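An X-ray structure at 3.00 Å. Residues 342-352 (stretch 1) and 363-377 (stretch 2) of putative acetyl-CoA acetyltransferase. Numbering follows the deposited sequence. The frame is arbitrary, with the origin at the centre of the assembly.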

# COMPACT_ATOMS: atom_id res chain seq x y z
N ASP C 342 45.73 12.41 10.31
CA ASP C 342 46.49 11.21 10.62
C ASP C 342 46.55 10.27 9.42
O ASP C 342 45.52 9.87 8.87
N GLN C 343 47.77 9.91 9.02
CA GLN C 343 47.97 9.04 7.88
C GLN C 343 47.43 7.62 8.06
O GLN C 343 47.32 6.88 7.09
N ARG C 344 47.09 7.26 9.29
CA ARG C 344 46.55 5.93 9.57
C ARG C 344 45.04 5.88 9.33
O ARG C 344 44.49 4.82 8.99
N LEU C 345 44.37 7.01 9.49
CA LEU C 345 42.92 7.12 9.35
C LEU C 345 42.39 7.02 7.93
O LEU C 345 42.81 7.77 7.05
N ASN C 346 41.44 6.10 7.72
CA ASN C 346 40.83 5.87 6.41
C ASN C 346 41.74 6.36 5.29
O ASN C 346 41.46 7.37 4.63
N PRO C 347 42.83 5.64 5.05
CA PRO C 347 43.81 5.97 4.03
C PRO C 347 43.27 6.07 2.61
O PRO C 347 43.74 6.90 1.82
N ASN C 348 42.28 5.26 2.27
CA ASN C 348 41.75 5.31 0.92
C ASN C 348 40.36 5.91 0.81
O ASN C 348 39.63 5.68 -0.16
N GLY C 349 39.99 6.71 1.81
CA GLY C 349 38.68 7.32 1.80
C GLY C 349 37.71 6.65 2.76
O GLY C 349 37.92 5.51 3.21
N GLY C 350 36.64 7.37 3.08
CA GLY C 350 35.64 6.86 3.99
C GLY C 350 34.26 6.83 3.36
O GLY C 350 34.09 7.21 2.20
N ALA C 351 33.28 6.40 4.15
CA ALA C 351 31.92 6.29 3.67
C ALA C 351 31.35 7.57 3.06
O ALA C 351 30.54 7.49 2.14
N ILE C 352 31.76 8.73 3.56
CA ILE C 352 31.23 9.97 3.00
C ILE C 352 31.43 10.05 1.49
O ILE C 352 30.56 10.53 0.77
N ALA C 363 31.64 -5.25 6.95
CA ALA C 363 32.55 -6.11 6.22
C ALA C 363 33.30 -5.32 5.15
O ALA C 363 34.43 -5.65 4.81
N ARG C 364 32.67 -4.28 4.62
CA ARG C 364 33.29 -3.45 3.59
C ARG C 364 34.56 -2.77 4.11
O ARG C 364 35.62 -2.86 3.47
N ILE C 365 34.48 -2.10 5.26
CA ILE C 365 35.67 -1.44 5.79
C ILE C 365 36.71 -2.43 6.24
O ILE C 365 37.90 -2.15 6.15
N LEU C 366 36.29 -3.60 6.73
CA LEU C 366 37.28 -4.60 7.17
C LEU C 366 38.08 -5.03 5.96
O LEU C 366 39.29 -5.18 6.02
N THR C 367 37.40 -5.22 4.84
CA THR C 367 38.08 -5.63 3.62
C THR C 367 39.12 -4.59 3.20
O THR C 367 40.25 -4.95 2.86
N THR C 368 38.75 -3.32 3.24
CA THR C 368 39.66 -2.26 2.84
C THR C 368 40.84 -2.11 3.80
O THR C 368 41.94 -1.73 3.39
N LEU C 369 40.60 -2.43 5.07
CA LEU C 369 41.65 -2.35 6.10
C LEU C 369 42.71 -3.42 5.87
O LEU C 369 43.90 -3.12 5.73
N VAL C 370 42.25 -4.67 5.82
CA VAL C 370 43.10 -5.84 5.64
C VAL C 370 44.01 -5.72 4.42
O VAL C 370 45.22 -5.93 4.53
N HIS C 371 43.43 -5.39 3.27
CA HIS C 371 44.20 -5.21 2.05
C HIS C 371 45.25 -4.10 2.15
O HIS C 371 46.37 -4.27 1.65
N GLU C 372 44.91 -2.98 2.78
CA GLU C 372 45.86 -1.89 2.92
C GLU C 372 46.93 -2.28 3.94
O GLU C 372 48.09 -1.90 3.79
N MET C 373 46.52 -3.03 4.97
CA MET C 373 47.46 -3.49 6.00
C MET C 373 48.57 -4.32 5.37
O MET C 373 49.74 -4.18 5.71
N ARG C 374 48.18 -5.17 4.42
CA ARG C 374 49.15 -6.01 3.73
C ARG C 374 50.10 -5.25 2.83
O ARG C 374 51.30 -5.51 2.85
N ARG C 375 49.59 -4.31 2.05
CA ARG C 375 50.50 -3.60 1.17
C ARG C 375 51.47 -2.68 1.91
O ARG C 375 52.62 -2.54 1.50
N ARG C 376 51.05 -2.05 3.00
CA ARG C 376 51.99 -1.21 3.72
C ARG C 376 52.58 -1.91 4.94
O ARG C 376 53.20 -1.30 5.79
N LYS C 377 52.38 -3.22 4.98
CA LYS C 377 52.91 -4.08 6.04
C LYS C 377 52.77 -3.57 7.46
O LYS C 377 53.73 -3.59 8.23

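The loop of stretch 1 lies along one side of the helical segment 363-375, and the two bury 313 Å² in a contact made by a few long or polar side chains and the ring of Pro347. On the helix, the CA-to-CB bonds of Arg364, Thr368 and Glu372, spaced four apart, point toward the loop, as do those of Ile365 and Arg375, and Arg376, just past the helix, does the same. Pro347 and Asn348, within the type I turn from Asn346 to Gly349, answer from the other side.

Glu372 is central to this arrangement. Its chi1 t lays CG against the proline ring, with Pro347 CG 3.9 Å from Glu372 CG, and chi2 p then turns the carboxylate toward its basic neighbours. Arg375, with chi1 p, chi2 t and chi3 p, curls back so that its NH1 donates to Glu372 OE1 at 2.8 Å in a salt bridge. The other carboxylate oxygen, Glu372 OE2, forms a longer salt bridge with Arg376 NH2 at 3.5 Å.

Arg376 leaves helical backbone angles, and its side chain, with chi1 p, chi2 t and chi3 between wells at 91°, extends over the loop. Its NH2 lies 3.4 Å from Pro347 CB, and its NH1 lies 3.5 Å from the backbone Gln343 O. The guanidinium thus spans the proline and the preceding turn, although both atoms are approached obliquely. Gln343 itself, chi1 m and chi2 t, directs its CA-to-CB bond sideways and contributes its carbonyl rather than its amide to this contact.

Asn348 has the largest area covered by the opposing stretch. With chi1 m and chi2 -54°, it places ND2 between two helix residues one turn apart: 4.1 Å from Thr368 CG2 and 3.5 Å from Glu372 OE1. Asn348 OD1 is hydrogen-bonded elsewhere in the structure. Thr368 adopts chi1 m, which presents CG2 to the asparagine and leaves OG1 to accept a weak hydrogen bond from Arg364 NH1 at 3.0 Å.

The m angles at chi2 and chi3, after chi1 t, fold Arg364 so that NH1 can make this weak bond. The guanidinium end lies obliquely near the helix start at Ala351, with Arg364 NH2 4.2 Å from Ala351 N and 4.5 Å from Gly350 C. Gly350, the N-cap residue, and Gly349 have no side chains to add here; the phi/psi of Gly349, 104/162, would jam a CB against the preceding carbonyl oxygen.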

# COMPACT_ATOMS: atom_id res chain seq x y z
CB ASP C 342 45.89 10.49 11.84
CG ASP C 342 46.88 9.52 12.50
OD1 ASP C 342 47.37 8.59 11.81
OD2 ASP C 342 47.17 9.68 13.70
CB GLN C 343 49.46 9.00 7.52
CG GLN C 343 49.87 10.19 6.64
CD GLN C 343 51.38 10.45 6.61
OE1 GLN C 343 52.18 9.53 6.37
NE2 GLN C 343 51.78 11.71 6.85
CB ARG C 344 46.82 5.56 11.04
CG ARG C 344 48.28 5.37 11.44
CD ARG C 344 48.40 5.16 12.94
NE ARG C 344 48.11 6.39 13.68
CZ ARG C 344 47.79 6.44 14.97
NH1 ARG C 344 47.70 5.33 15.69
NH2 ARG C 344 47.56 7.61 15.55
CB LEU C 345 42.46 8.43 9.99
CG LEU C 345 40.97 8.69 10.19
CD1 LEU C 345 40.26 7.43 10.65
CD2 LEU C 345 40.82 9.79 11.23
CB ASN C 346 39.47 6.56 6.34
CG ASN C 346 38.54 6.15 7.47
OD1 ASN C 346 38.29 4.96 7.71
ND2 ASN C 346 38.02 7.14 8.18
CB PRO C 347 44.84 4.86 4.20
CG PRO C 347 44.00 3.71 4.57
CD PRO C 347 43.07 4.29 5.59
CB ASN C 348 41.76 3.91 0.31
CG ASN C 348 43.13 3.29 0.31
OD1 ASN C 348 44.08 3.87 -0.21
ND2 ASN C 348 43.24 2.11 0.88
CB ALA C 351 31.02 5.82 4.77
CB ILE C 352 31.86 11.21 3.65
CG1 ILE C 352 31.53 11.24 5.14
CG2 ILE C 352 31.28 12.46 3.00
CD1 ILE C 352 32.07 12.46 5.90
CB ALA C 363 31.76 -7.25 5.58
CB ARG C 364 32.27 -2.38 3.11
CG ARG C 364 32.60 -1.66 1.77
CD ARG C 364 33.83 -0.76 1.84
NE ARG C 364 33.64 0.45 2.65
CZ ARG C 364 34.61 1.30 2.97
NH1 ARG C 364 35.85 1.08 2.55
NH2 ARG C 364 34.35 2.38 3.68
CB ILE C 365 35.36 -0.45 6.97
CG1 ILE C 365 34.75 -1.20 8.15
CG2 ILE C 365 34.45 0.68 6.51
CD1 ILE C 365 34.58 -0.34 9.37
CB LEU C 366 36.61 -5.82 7.81
CG LEU C 366 37.58 -6.92 8.29
CD1 LEU C 366 38.67 -6.32 9.16
CD2 LEU C 366 36.79 -8.00 9.05
CB THR C 367 37.06 -5.86 2.49
OG1 THR C 367 36.17 -6.91 2.85
CG2 THR C 367 37.77 -6.22 1.19
CB THR C 368 38.93 -0.92 2.71
OG1 THR C 368 37.86 -1.05 1.77
CG2 THR C 368 39.89 0.17 2.23
CB LEU C 369 41.04 -2.52 7.49
CG LEU C 369 42.04 -2.66 8.65
CD1 LEU C 369 42.95 -1.44 8.73
CD2 LEU C 369 41.28 -2.83 9.95
CB VAL C 370 42.27 -7.12 5.49
CG1 VAL C 370 43.15 -8.32 5.69
CG2 VAL C 370 41.16 -7.14 6.51
CB HIS C 371 43.27 -4.90 0.89
CG HIS C 371 42.68 -6.12 0.28
ND1 HIS C 371 43.31 -6.83 -0.72
CD2 HIS C 371 41.54 -6.80 0.55
CE1 HIS C 371 42.58 -7.88 -1.04
NE2 HIS C 371 41.50 -7.89 -0.28
CB GLU C 372 45.18 -0.59 3.35
CG GLU C 372 46.09 0.63 3.25
CD GLU C 372 46.39 1.04 1.81
OE1 GLU C 372 46.14 0.23 0.89
OE2 GLU C 372 46.89 2.18 1.60
CB MET C 373 46.74 -4.34 7.05
CG MET C 373 46.16 -3.57 8.21
SD MET C 373 45.26 -4.63 9.37
CE MET C 373 46.55 -5.58 10.07
CB ARG C 374 48.44 -7.07 2.87
CG ARG C 374 49.33 -7.66 1.78
CD ARG C 374 48.61 -8.72 0.98
NE ARG C 374 48.57 -10.00 1.69
CZ ARG C 374 47.91 -11.07 1.27
NH1 ARG C 374 47.23 -11.02 0.12
NH2 ARG C 374 47.92 -12.20 1.99
CB ARG C 375 49.76 -2.87 0.04
CG ARG C 375 48.89 -1.70 0.39
CD ARG C 375 48.41 -1.04 -0.92
NE ARG C 375 47.77 -1.99 -1.84
CZ ARG C 375 46.47 -2.30 -1.84
NH1 ARG C 375 45.63 -1.74 -0.97
NH2 ARG C 375 46.01 -3.18 -2.72
CB ARG C 376 51.38 0.16 4.09
CG ARG C 376 49.99 0.17 4.72
CD ARG C 376 49.70 1.57 5.30
NE ARG C 376 49.04 2.50 4.39
CZ ARG C 376 48.87 3.80 4.66
NH1 ARG C 376 49.33 4.31 5.79
NH2 ARG C 376 48.22 4.59 3.82
CB LYS C 377 54.36 -4.40 5.72
CG LYS C 377 54.48 -5.17 4.39
CD LYS C 377 55.85 -5.02 3.73
CE LYS C 377 55.86 -5.72 2.36
NZ LYS C 377 57.17 -5.59 1.64